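Local coordinates for protein inositol-3-phosphate synthase (Caenorhabditis elegans, PDB 1VKO) that belongs to the myo-inositol-1-phosphate synthase family and binds nicotinamide-adenine-dinucleotide through a Rossmann-type domain, within an assembly of four chains, at residues D338-S342 with S343-P347; S517-D520 with M521-E524; L224-I227 with R228-R232; T455-A458 with S459-S462. All coordinates share one frame; numbering follows the deposited sequence.

Contact 1: residues D338-S342 with S343-P347; sequences DFLVS and SGMKP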
# COMPACT_ATOMS: atom_id res chain seq x y z
N ASP A 338 -9.07 14.59 11.92
CA ASP A 338 -8.95 15.95 12.50
C ASP A 338 -8.10 16.88 11.60
O ASP A 338 -8.56 17.96 11.13
CB ASP A 338 -8.30 15.87 13.89
CG ASP A 338 -8.47 17.16 14.73
OD1 ASP A 338 -9.61 17.63 14.97
OD2 ASP A 338 -7.50 17.73 15.25
N PHE A 339 -6.85 16.46 11.38
CA PHE A 339 -5.96 17.11 10.42
C PHE A 339 -6.67 17.39 9.07
O PHE A 339 -6.55 18.50 8.56
CB PHE A 339 -4.64 16.31 10.21
CG PHE A 339 -4.04 16.49 8.83
CD1 PHE A 339 -3.39 17.68 8.48
CD2 PHE A 339 -4.16 15.50 7.86
CE1 PHE A 339 -2.85 17.88 7.19
CE2 PHE A 339 -3.62 15.68 6.56
CZ PHE A 339 -2.97 16.87 6.23
N LEU A 340 -7.39 16.41 8.51
CA LEU A 340 -8.07 16.59 7.20
C LEU A 340 -9.28 17.56 7.23
O LEU A 340 -9.51 18.29 6.25
CB LEU A 340 -8.54 15.27 6.64
CG LEU A 340 -7.65 14.08 6.29
CD1 LEU A 340 -8.55 12.87 5.96
CD2 LEU A 340 -6.69 14.35 5.14
N VAL A 341 -10.07 17.57 8.31
CA VAL A 341 -11.20 18.50 8.36
C VAL A 341 -10.72 19.94 8.67
O VAL A 341 -11.22 20.91 8.08
CB VAL A 341 -12.36 18.00 9.28
CG1 VAL A 341 -13.50 19.05 9.39
CG2 VAL A 341 -12.94 16.68 8.73
N SER A 342 -9.70 20.04 9.53
CA SER A 342 -9.02 21.31 9.80
C SER A 342 -8.40 21.92 8.53
O SER A 342 -8.45 23.14 8.35
CB SER A 342 -7.95 21.13 10.88
OG SER A 342 -8.53 20.87 12.15
N SER A 343 -7.84 21.08 7.66
CA SER A 343 -7.29 21.52 6.37
C SER A 343 -8.34 21.88 5.30
O SER A 343 -7.96 22.20 4.17
CB SER A 343 -6.34 20.45 5.79
OG SER A 343 -5.52 19.80 6.76
N GLY A 344 -9.63 21.81 5.62
CA GLY A 344 -10.68 22.14 4.64
C GLY A 344 -11.08 21.09 3.60
O GLY A 344 -11.49 21.42 2.45
N MET A 345 -11.01 19.83 4.05
CA MET A 345 -11.15 18.60 3.24
C MET A 345 -12.32 17.74 3.72
O MET A 345 -12.41 17.44 4.92
CB MET A 345 -9.87 17.74 3.39
CG MET A 345 -9.04 17.55 2.15
SD MET A 345 -7.54 18.56 1.99
CE MET A 345 -6.49 17.69 3.16
N LYS A 346 -13.16 17.27 2.80
CA LYS A 346 -14.33 16.42 3.14
C LYS A 346 -14.05 14.92 2.98
O LYS A 346 -14.05 14.42 1.86
CB LYS A 346 -15.52 16.78 2.23
CG LYS A 346 -16.89 16.35 2.75
CD LYS A 346 -17.96 16.69 1.69
CE LYS A 346 -19.32 16.06 2.02
NZ LYS A 346 -19.16 14.64 2.52
N PRO A 347 -13.81 14.20 4.09
CA PRO A 347 -13.82 12.74 4.06
C PRO A 347 -15.13 12.23 3.47
O PRO A 347 -16.20 12.66 3.90
CB PRO A 347 -13.75 12.35 5.53
CG PRO A 347 -13.05 13.53 6.20
CD PRO A 347 -13.52 14.74 5.43
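Leu340 and Met345 meet where helix 329-342 runs out, with CD2 of Leu340 3.9 Å from CE of Met345. The methionine chain bends at both chi2 and chi3, which carries its methyl back to the leucine branch. Next to this pair, CG2 of Val341 rests 3.9 Å from CD of Pro347, the two side chains running at about a right angle. Backbone bonds hold these pairs in place. Gly344 N reaches Val341 O at 3.1 Å, and Met345 N makes a weak bond to Leu340 O. Ser343 N still closes a helical turn on Phe339 O at 3.0 Å. One residue earlier, Ser342 OG joins its own backbone N on Asp338 O, so that carbonyl accepts two donors. Outside this buried corner, Met384 of helix 382-387 packs on Val341, while the Phe339 ring meets Phe498 of the second subunit edge-to-face. Gly344 turns the chain with a positive phi of 80°, and strand 346-356 starts two residues later. The two nested bonds, the glycine and the Leu340-Met345 apolar contact across them together make a Schellman motif, closing the helix at its C-terminal end.

Contact 2: residues S517-D520 with M521-E524; sequences SDTD and MQIE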
# COMPACT_ATOMS: atom_id res chain seq x y z
N SER A 517 0.18 28.47 29.56
CA SER A 517 0.49 29.61 28.66
C SER A 517 -0.29 29.64 27.34
O SER A 517 -1.14 28.78 27.06
CB SER A 517 1.97 29.61 28.33
OG SER A 517 2.26 28.57 27.43
N ASP A 518 0.01 30.65 26.53
CA ASP A 518 -0.49 30.72 25.17
C ASP A 518 0.58 30.37 24.16
O ASP A 518 0.70 31.01 23.10
CB ASP A 518 -0.99 32.13 24.90
CG ASP A 518 -2.24 32.44 25.66
OD1 ASP A 518 -3.18 31.61 25.63
OD2 ASP A 518 -2.38 33.50 26.30
N THR A 519 1.37 29.35 24.48
CA THR A 519 2.53 29.04 23.67
C THR A 519 2.18 28.32 22.38
O THR A 519 3.09 27.94 21.63
CB THR A 519 3.59 28.25 24.50
OG1 THR A 519 4.77 28.04 23.73
CG2 THR A 519 3.13 26.83 24.84
N ASP A 520 0.88 28.11 22.13
CA ASP A 520 0.41 27.65 20.79
C ASP A 520 0.36 28.81 19.81
O ASP A 520 0.17 28.62 18.62
CB ASP A 520 -0.94 26.89 20.85
CG ASP A 520 -2.11 27.74 21.37
OD1 ASP A 520 -1.90 28.66 22.14
OD2 ASP A 520 -3.30 27.56 21.05
N MET A 521 0.58 30.02 20.32
CA MET A 521 0.67 31.20 19.49
C MET A 521 1.76 32.07 20.04
O MET A 521 1.49 32.98 20.82
CB MET A 521 -0.63 31.99 19.48
CG MET A 521 -0.54 33.21 18.57
SD MET A 521 -1.83 34.44 18.83
CE MET A 521 -1.29 35.05 20.45
N GLN A 522 2.99 31.81 19.61
CA GLN A 522 4.14 32.53 20.12
C GLN A 522 4.31 33.81 19.34
O GLN A 522 5.15 33.91 18.46
CB GLN A 522 5.38 31.67 20.05
CG GLN A 522 5.10 30.29 20.51
CD GLN A 522 6.34 29.50 20.65
OE1 GLN A 522 6.70 28.74 19.76
NE2 GLN A 522 7.03 29.70 21.76
N ILE A 523 3.49 34.80 19.68
CA ILE A 523 3.43 36.06 18.96
C ILE A 523 4.73 36.90 19.16
O ILE A 523 4.99 37.85 18.40
CB ILE A 523 2.07 36.77 19.32
CG1 ILE A 523 1.73 37.91 18.35
CG2 ILE A 523 2.01 37.16 20.82
CD1 ILE A 523 0.38 38.60 18.57
N GLU A 524 5.58 36.52 20.13
CA GLU A 524 6.85 37.22 20.38
C GLU A 524 7.71 37.22 19.14
O GLU A 524 8.64 38.04 19.06
CB GLU A 524 7.77 36.53 21.39
CG GLU A 524 7.19 36.04 22.67
CD GLU A 524 6.70 34.64 22.54
OE1 GLU A 524 5.65 34.49 21.91
OE2 GLU A 524 7.36 33.72 23.07
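Gln522 reaches back alongside Thr519, the two side chains lying next to each other and pointing the same way. From CB the chain leaves beside the backbone N (chi1 -44°), which sets CG 3.3 Å from Thr519 O. CD follows at 3.7 Å from that same Thr519 O. Beyond CG the chain is extended, and it takes the amide out to the threonine hydroxyl. There NE2 sits 3.4 Å from Thr519 OG1, at an angle too poor for a hydrogen bond, while OE1 is bonded to Gln137 NE2. His127 of strand 125-131 touches both Thr519 and Gln522. The backbone fold that brings the two together is pinned by Met521 N to Asp518 O, 3.0 Å and fairly straight at 158°. Ser517 OG adds a weak bond from Thr519 N. On the polar side, the carboxylates of Asp518 and Asp520 both form salt bridges with Lys507 of the second subunit, and Asp518 also pairs with Arg46 of its own chain. The arrangement is a type I beta turn, Asp518 to Met521, followed at once by an inverse gamma turn centred on Gln522, set at a subunit interface.

Contact 3: residues L224-I227 with R228-R232; sequences LEHI and RADIR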
# COMPACT_ATOMS: atom_id res chain seq x y z
N LEU A 224 -19.86 -11.24 43.84
CA LEU A 224 -19.58 -9.86 44.20
C LEU A 224 -18.74 -9.77 45.45
O LEU A 224 -17.77 -9.01 45.51
CB LEU A 224 -20.88 -9.08 44.39
CG LEU A 224 -20.73 -7.69 44.96
CD1 LEU A 224 -19.84 -6.84 44.11
CD2 LEU A 224 -22.11 -7.07 45.05
N GLU A 225 -19.12 -10.55 46.44
CA GLU A 225 -18.46 -10.57 47.73
C GLU A 225 -17.08 -11.18 47.62
O GLU A 225 -16.18 -10.79 48.35
CB GLU A 225 -19.30 -11.37 48.72
CG GLU A 225 -20.40 -10.57 49.39
CD GLU A 225 -19.87 -9.39 50.18
OE1 GLU A 225 -18.71 -9.43 50.68
OE2 GLU A 225 -20.61 -8.41 50.31
N HIS A 226 -16.92 -12.13 46.71
CA HIS A 226 -15.66 -12.85 46.59
C HIS A 226 -14.59 -11.91 46.05
O HIS A 226 -13.46 -11.89 46.58
CB HIS A 226 -15.82 -14.03 45.64
CG HIS A 226 -14.59 -14.87 45.50
ND1 HIS A 226 -14.52 -16.17 45.94
CD2 HIS A 226 -13.39 -14.61 44.93
CE1 HIS A 226 -13.34 -16.68 45.65
NE2 HIS A 226 -12.63 -15.75 45.04
N ILE A 227 -14.93 -11.15 45.01
CA ILE A 227 -14.02 -10.14 44.46
C ILE A 227 -13.77 -8.99 45.44
O ILE A 227 -12.66 -8.48 45.51
CB ILE A 227 -14.58 -9.53 43.18
CG1 ILE A 227 -14.99 -10.64 42.19
CG2 ILE A 227 -13.56 -8.58 42.57
CD1 ILE A 227 -13.83 -11.42 41.62
N ARG A 228 -14.81 -8.54 46.14
CA ARG A 228 -14.61 -7.53 47.18
C ARG A 228 -13.49 -8.06 48.09
O ARG A 228 -12.53 -7.36 48.37
CB ARG A 228 -15.89 -7.29 47.98
CG ARG A 228 -16.95 -6.57 47.19
CD ARG A 228 -18.08 -6.02 48.01
NE ARG A 228 -17.62 -4.95 48.88
CZ ARG A 228 -18.37 -4.33 49.78
NH1 ARG A 228 -19.65 -4.66 49.94
NH2 ARG A 228 -17.85 -3.35 50.50
N ALA A 229 -13.61 -9.32 48.49
CA ALA A 229 -12.67 -9.97 49.42
C ALA A 229 -11.28 -9.92 48.84
O ALA A 229 -10.31 -9.66 49.57
CB ALA A 229 -13.12 -11.42 49.68
N ASP A 230 -11.19 -10.10 47.52
CA ASP A 230 -9.92 -10.13 46.77
C ASP A 230 -9.23 -8.80 46.79
O ASP A 230 -8.00 -8.71 46.91
CB ASP A 230 -10.12 -10.62 45.33
CG ASP A 230 -10.29 -12.14 45.23
OD1 ASP A 230 -9.87 -12.91 46.15
OD2 ASP A 230 -10.81 -12.68 44.23
N ILE A 231 -10.02 -7.74 46.72
CA ILE A 231 -9.49 -6.38 46.66
C ILE A 231 -8.96 -5.91 48.00
O ILE A 231 -7.86 -5.37 48.06
CB ILE A 231 -10.59 -5.42 46.15
CG1 ILE A 231 -10.88 -5.71 44.67
CG2 ILE A 231 -10.18 -3.96 46.39
CD1 ILE A 231 -12.11 -5.05 44.16
N ARG A 232 -9.75 -6.13 49.06
CA ARG A 232 -9.37 -5.69 50.40
C ARG A 232 -8.06 -6.31 50.84
O ARG A 232 -7.24 -5.64 51.45
CB ARG A 232 -10.41 -6.07 51.44
CG ARG A 232 -11.74 -5.41 51.30
CD ARG A 232 -12.59 -5.62 52.53
NE ARG A 232 -13.95 -6.08 52.20
CZ ARG A 232 -14.35 -7.35 52.21
NH1 ARG A 232 -13.52 -8.34 52.54
NH2 ARG A 232 -15.60 -7.62 51.90
O HOH W 1 -21.39 -6.74 48.50
O HOH W 2 -18.55 -6.84 52.06
O HOH W 3 -10.64 -14.92 43.34
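Glu225 bends at chi2 (-60°) and Arg228 at chi3, and these two kinks bring the side chains alongside each other, pointing the same way, on one flank of helix 220-238, with the carboxylate and guanidinium planes 42° apart. The direct pairing is long: Glu225 OE2 stands 3.9 Å from Arg228 NH1. A water closes the gap, giving a hydrogen to Glu225 OE2 at 2.6 Å and accepting from Arg228 NH1 in the plane of the guanidinium. The other oxygen serves the next turn, with Glu225 OE1 3.8 Å from Arg232 NH2. It approaches at the guanidinium edge, the two flat groups nearly coplanar, and a second water bridges them, weakly on the arginine side. Both arginines use NE for a salt bridge to Glu292 OE2, so each has two carboxylates as partners, Glu225 and Glu292.

Another flank carries His226 and Asp230, whose planes stand 84° apart. Asp230 OD2 comes to the ring edge, 3.3 Å from His226 CD2, and accepts a hydrogen bond from Trp159 NE1. A third water sits in the ring plane, 2.7 Å from His226 NE2, and donates to Asp230 OD2, joining the two side chains. Facing inward, Ile227 CG2 lies 4.1 Å from Ile231 CD1. Ile227 packs on Phe285 and Ala288 of helix 281-291, its side chain about 8 Å from the bound NAD.

Underneath runs the regular helical ladder, Arg228 N to Leu224 O and onward. With ion pairs this long and two waters carrying much of the linkage, the Glu225-Arg228-Arg232 network is probably a solvated one, its arginines fixed more firmly by Glu292 than by Glu225.

Contact 4: residues T455-A458 with S459-S462; sequences TELA and SRVS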
# COMPACT_ATOMS: atom_id res chain seq x y z
N THR A 455 -4.99 8.13 36.52
CA THR A 455 -6.04 7.96 37.54
C THR A 455 -5.54 8.30 38.95
O THR A 455 -6.19 9.06 39.66
CB THR A 455 -6.63 6.55 37.50
OG1 THR A 455 -7.30 6.35 36.26
CG2 THR A 455 -7.76 6.44 38.54
N GLU A 456 -4.40 7.73 39.33
CA GLU A 456 -3.79 8.02 40.63
C GLU A 456 -3.50 9.51 40.77
O GLU A 456 -3.64 10.08 41.85
CB GLU A 456 -2.51 7.22 40.83
CG GLU A 456 -2.01 7.17 42.27
CD GLU A 456 -1.35 8.46 42.72
OE1 GLU A 456 -0.57 9.03 41.93
OE2 GLU A 456 -1.61 8.90 43.88
N LEU A 457 -3.08 10.13 39.67
CA LEU A 457 -2.81 11.55 39.66
C LEU A 457 -4.11 12.29 39.90
O LEU A 457 -4.18 13.16 40.76
CB LEU A 457 -2.15 12.02 38.36
CG LEU A 457 -2.25 13.54 38.11
CD1 LEU A 457 -1.45 14.35 39.16
CD2 LEU A 457 -1.86 13.93 36.71
N ALA A 458 -5.16 11.95 39.16
CA ALA A 458 -6.43 12.64 39.36
C ALA A 458 -6.94 12.45 40.81
O ALA A 458 -7.63 13.32 41.37
CB ALA A 458 -7.46 12.17 38.34
N SER A 459 -6.58 11.31 41.41
CA SER A 459 -7.01 11.02 42.77
C SER A 459 -6.34 11.99 43.74
O SER A 459 -6.75 12.08 44.89
CB SER A 459 -6.73 9.56 43.15
OG SER A 459 -5.46 9.40 43.77
N ARG A 460 -5.33 12.73 43.24
CA ARG A 460 -4.56 13.72 44.02
C ARG A 460 -4.92 15.17 43.74
O ARG A 460 -4.36 16.09 44.33
CB ARG A 460 -3.05 13.54 43.80
CG ARG A 460 -2.45 12.46 44.69
CD ARG A 460 -0.92 12.34 44.61
NE ARG A 460 -0.48 11.72 43.36
CZ ARG A 460 0.28 12.28 42.43
NH1 ARG A 460 0.76 13.51 42.55
NH2 ARG A 460 0.58 11.58 41.35
N VAL A 461 -5.86 15.40 42.84
CA VAL A 461 -6.23 16.77 42.49
C VAL A 461 -7.58 17.12 43.10
O VAL A 461 -8.51 16.31 43.08
CB VAL A 461 -6.25 16.98 40.94
CG1 VAL A 461 -6.64 18.41 40.59
CG2 VAL A 461 -4.90 16.61 40.32
N SER A 462 -7.70 18.34 43.64
CA SER A 462 -9.00 18.90 44.02
C SER A 462 -9.07 20.38 43.66
O SER A 462 -8.06 21.00 43.38
CB SER A 462 -9.24 18.68 45.52
OG SER A 462 -8.22 19.31 46.28
O HOH W 4 -9.83 15.13 41.21
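Glu456 and Arg460 form the ionic part, with the guanidinium presenting its NE side to the carboxylate. Arg460 NH2 donates to Glu456 OE1 at 2.9 Å, using the syn lone pair. Arg460 NE divides itself between the two oxygens, 3.0 Å from Glu456 OE1 and 3.1 Å from Glu456 OE2. Carboxylate and guanidinium are only 11° from coplanar; the bend of the glutamate at chi2 (-76°) turns its carboxylate to meet the arginine edge-on. The rest of the guanidinium is taken up as well, NH1 by Val71 O and NH2 by Pro147 O, while Glu456 OE2 also accepts from Arg75 N. So many bonds to one buried pair should hold the guanidinium from rotating.

Leu457 supplies the van der Waals contacts: CD1 lies over one face of the guanidinium, 4.1 Å from Arg460 NH1, and makes an apolar contact with Val461 CG2, 4.3 Å away.

Backbone bonds bring helix 440-458 to its end and lead it into the antiparallel sheet. Ser459 N still makes a helical bond to Thr455 O. Then a type I beta turn from Ala458 to Val461 delivers the chain to strand 461-464, which runs between strands 56-71 and 469-470. The turn is closed by Val461 N on Ala458 O, 3.1 Å and nearly straight at 167°. Arg460 N bonds to Leu457 O.

Of the remaining polar contacts, Ser459 OG donates to Glu456 O at 2.7 Å, occupying a carbonyl of the last helical turn. A water bridges two others, giving hydrogens to Ala458 O and Val461 O.

Followed from the N terminus, the order is contact 3, contact 1, contact 4, contact 2. Each closes only its own local turn, so they stand in series, and none nests in or crosses another. Contact 3 lies within helix 220-238, ahead of strand 242-247 of the parallel sheet. Contact 1 passes from helix 329-342 into strand 346-356 of the mixed sheet, and contact 4 from helix 440-458 into the antiparallel sheet. Contact 2 follows helix 498-513. Contacts 1 and 2, their centres about 24 Å apart, both touch the second subunit; contact 3 lies across the chain's centre from both, about 49 and 51 Å away between centres.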